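Local coordinates for protein inorganic pyrophosphatase (Helicobacter pylori, PDB 2BQX) that catalyses the magnesium-dependent hydrolysis of inorganic pyrophosphate to two phosphate ions, working as a homohexamer, at residues Ala86-Gly90 against His116-Ile122. Residues are numbered along the deposited sequence; the frame is centred on the assembly and turned at random.
Sequences ARLVG and HSYVKDI
The carbonyl oxygen of Val-119 is gripped by both terminal nitrogens of one guanidinium group: Arg-87 NH2 donates to Val-119 O at 2.8 Å and Arg-87 NH1 to the same Val-119 O at 3.0 Å. This end-on fork keeps the acceptor within 2° of the guanidinium plane, and both hydrogen bonds are bent, the one from NH1 more so, with an N-H...O angle of 141°. Arg-87 chi1 of 62° sets CG between the backbone N and the carbonyl carbon, and the chain, extended from there to NE, carries the guanidinium over to the loop. Val-119 closes a type I beta turn that begins at His-116, whose carbonyl oxygen accepts the Val-119 N-H; His-116 O also lies 3.0 Å from Arg-87 NH1. Lys-120 NZ donates a hydrogen bond to Ser-117 O (3.1 Å). Beside the fork, Val-89 CG1 meets Val-119 CG1 at 4.2 Å. Farther along, Ile-122 CD1 approaches Gly-90 CA at 4.2 Å, and Asp-121 OD2 accepts from both Ile-122 N and Lys-157 N. The contact thus fastens the loop between strand 99-108 and helix 127-139 to strand 83-96, where Val-89 and Gly-90 form a classic beta bulge opposite Ile-105, with Val-119 also on Leu-107 of strand 99-108 and Ile-122 on Phe-154 of strand 149-156.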
loop_
_atom_site.group_PDB
_atom_site.type_symbol
_atom_site.label_atom_id
_atom_site.label_comp_id
_atom_site.label_asym_id
_atom_site.label_seq_id
_atom_site.Cartn_x
_atom_site.Cartn_y
_atom_site.Cartn_z
ATOM N N ALA A 86 23.068 -7.519 -10.321
ATOM C CA ALA A 86 23.567 -7.236 -8.988
ATOM C C ALA A 86 25.067 -7.462 -8.825
ATOM O O ALA A 86 25.750 -7.908 -9.750
ATOM C CB ALA A 86 22.811 -8.095 -7.982
ATOM N N ARG A 87 25.576 -7.137 -7.643
ATOM C CA ARG A 87 26.988 -7.337 -7.341
ATOM C C ARG A 87 27.073 -7.973 -5.961
ATOM O O ARG A 87 26.331 -7.606 -5.053
ATOM C CB ARG A 87 27.742 -6.008 -7.369
ATOM C CG ARG A 87 27.273 -4.986 -6.353
ATOM C CD ARG A 87 27.896 -3.626 -6.658
ATOM N NE ARG A 87 27.460 -2.595 -5.729
ATOM C CZ ARG A 87 27.891 -2.477 -4.479
ATOM N NH1 ARG A 87 27.420 -1.503 -3.709
ATOM N NH2 ARG A 87 28.803 -3.317 -4.004
ATOM N N LEU A 88 27.970 -8.939 -5.812
ATOM C CA LEU A 88 28.141 -9.637 -4.541
ATOM C C LEU A 88 28.878 -8.838 -3.476
ATOM O O LEU A 88 29.791 -8.070 -3.781
ATOM C CB LEU A 88 28.912 -10.942 -4.762
ATOM C CG LEU A 88 28.194 -12.269 -4.995
ATOM C CD1 LEU A 88 27.001 -12.098 -5.894
ATOM C CD2 LEU A 88 29.205 -13.256 -5.581
ATOM N N VAL A 89 28.470 -9.026 -2.224
ATOM C CA VAL A 89 29.139 -8.386 -1.100
ATOM C C VAL A 89 29.334 -9.396 0.028
ATOM O O VAL A 89 30.010 -9.111 1.017
ATOM C CB VAL A 89 28.373 -7.138 -0.558
ATOM C CG1 VAL A 89 28.342 -6.053 -1.628
ATOM C CG2 VAL A 89 26.962 -7.512 -0.129
ATOM N N GLY A 90 28.747 -10.582 -0.126
ATOM C CA GLY A 90 28.888 -11.608 0.897
ATOM C C GLY A 90 28.019 -12.835 0.688
ATOM O O GLY A 90 27.408 -13.002 -0.365
ATOM N N HIS A 116 23.232 2.254 -2.111
ATOM C CA HIS A 116 24.201 1.629 -1.218
ATOM C C HIS A 116 25.540 1.341 -1.893
ATOM O O HIS A 116 26.184 0.329 -1.621
ATOM C CB HIS A 116 23.618 0.341 -0.629
ATOM C CG HIS A 116 22.413 0.568 0.228
ATOM N ND1 HIS A 116 21.128 0.340 -0.218
ATOM C CD2 HIS A 116 22.296 1.046 1.490
ATOM C CE1 HIS A 116 20.272 0.670 0.734
ATOM N NE2 HIS A 116 20.955 1.101 1.779
ATOM N N SER A 117 25.962 2.247 -2.766
ATOM C CA SER A 117 27.227 2.083 -3.468
ATOM C C SER A 117 28.398 2.020 -2.486
ATOM O O SER A 117 29.462 1.503 -2.820
ATOM C CB SER A 117 27.438 3.237 -4.449
ATOM O OG SER A 117 27.489 4.477 -3.765
ATOM N N TYR A 118 28.199 2.541 -1.277
ATOM C CA TYR A 118 29.249 2.545 -0.257
ATOM C C TYR A 118 29.508 1.164 0.334
ATOM O O TYR A 118 30.532 0.940 0.980
ATOM C CB TYR A 118 28.903 3.512 0.883
ATOM C CG TYR A 118 27.660 3.146 1.665
ATOM C CD1 TYR A 118 26.397 3.564 1.242
ATOM C CD2 TYR A 118 27.743 2.365 2.817
ATOM C CE1 TYR A 118 25.250 3.213 1.947
ATOM C CE2 TYR A 118 26.603 2.007 3.527
ATOM C CZ TYR A 118 25.358 2.434 3.087
ATOM O OH TYR A 118 24.223 2.079 3.784
ATOM N N VAL A 119 28.569 0.246 0.130
ATOM C CA VAL A 119 28.719 -1.111 0.643
ATOM C C VAL A 119 29.598 -1.902 -0.317
ATOM O O VAL A 119 29.166 -2.258 -1.410
ATOM C CB VAL A 119 27.354 -1.810 0.779
ATOM C CG1 VAL A 119 27.550 -3.227 1.314
ATOM C CG2 VAL A 119 26.456 -1.015 1.727
ATOM N N LYS A 120 30.831 -2.172 0.104
ATOM C CA LYS A 120 31.800 -2.898 -0.718
ATOM C C LYS A 120 31.972 -4.351 -0.292
ATOM O O LYS A 120 32.333 -5.205 -1.104
ATOM C CB LYS A 120 33.165 -2.212 -0.640
ATOM C CG LYS A 120 33.136 -0.715 -0.874
ATOM C CD LYS A 120 32.727 -0.374 -2.293
ATOM C CE LYS A 120 32.731 1.135 -2.495
ATOM N NZ LYS A 120 32.338 1.508 -3.876
ATOM N N ASP A 121 31.725 -4.617 0.986
ATOM C CA ASP A 121 31.870 -5.954 1.550
ATOM C C ASP A 121 30.849 -6.144 2.668
ATOM O O ASP A 121 30.270 -5.174 3.158
ATOM C CB ASP A 121 33.296 -6.131 2.083
ATOM C CG ASP A 121 33.768 -7.570 2.025
ATOM O OD1 ASP A 121 34.992 -7.793 2.170
ATOM O OD2 ASP A 121 32.925 -8.476 1.838
ATOM N N ILE A 122 30.639 -7.393 3.072
ATOM C CA ILE A 122 29.660 -7.722 4.103
ATOM C C ILE A 122 29.728 -6.827 5.340
ATOM O O ILE A 122 28.698 -6.390 5.858
ATOM C CB ILE A 122 29.791 -9.208 4.540
ATOM C CG1 ILE A 122 28.540 -9.638 5.304
ATOM C CG2 ILE A 122 31.037 -9.412 5.390
ATOM C CD1 ILE A 122 27.335 -9.850 4.413
#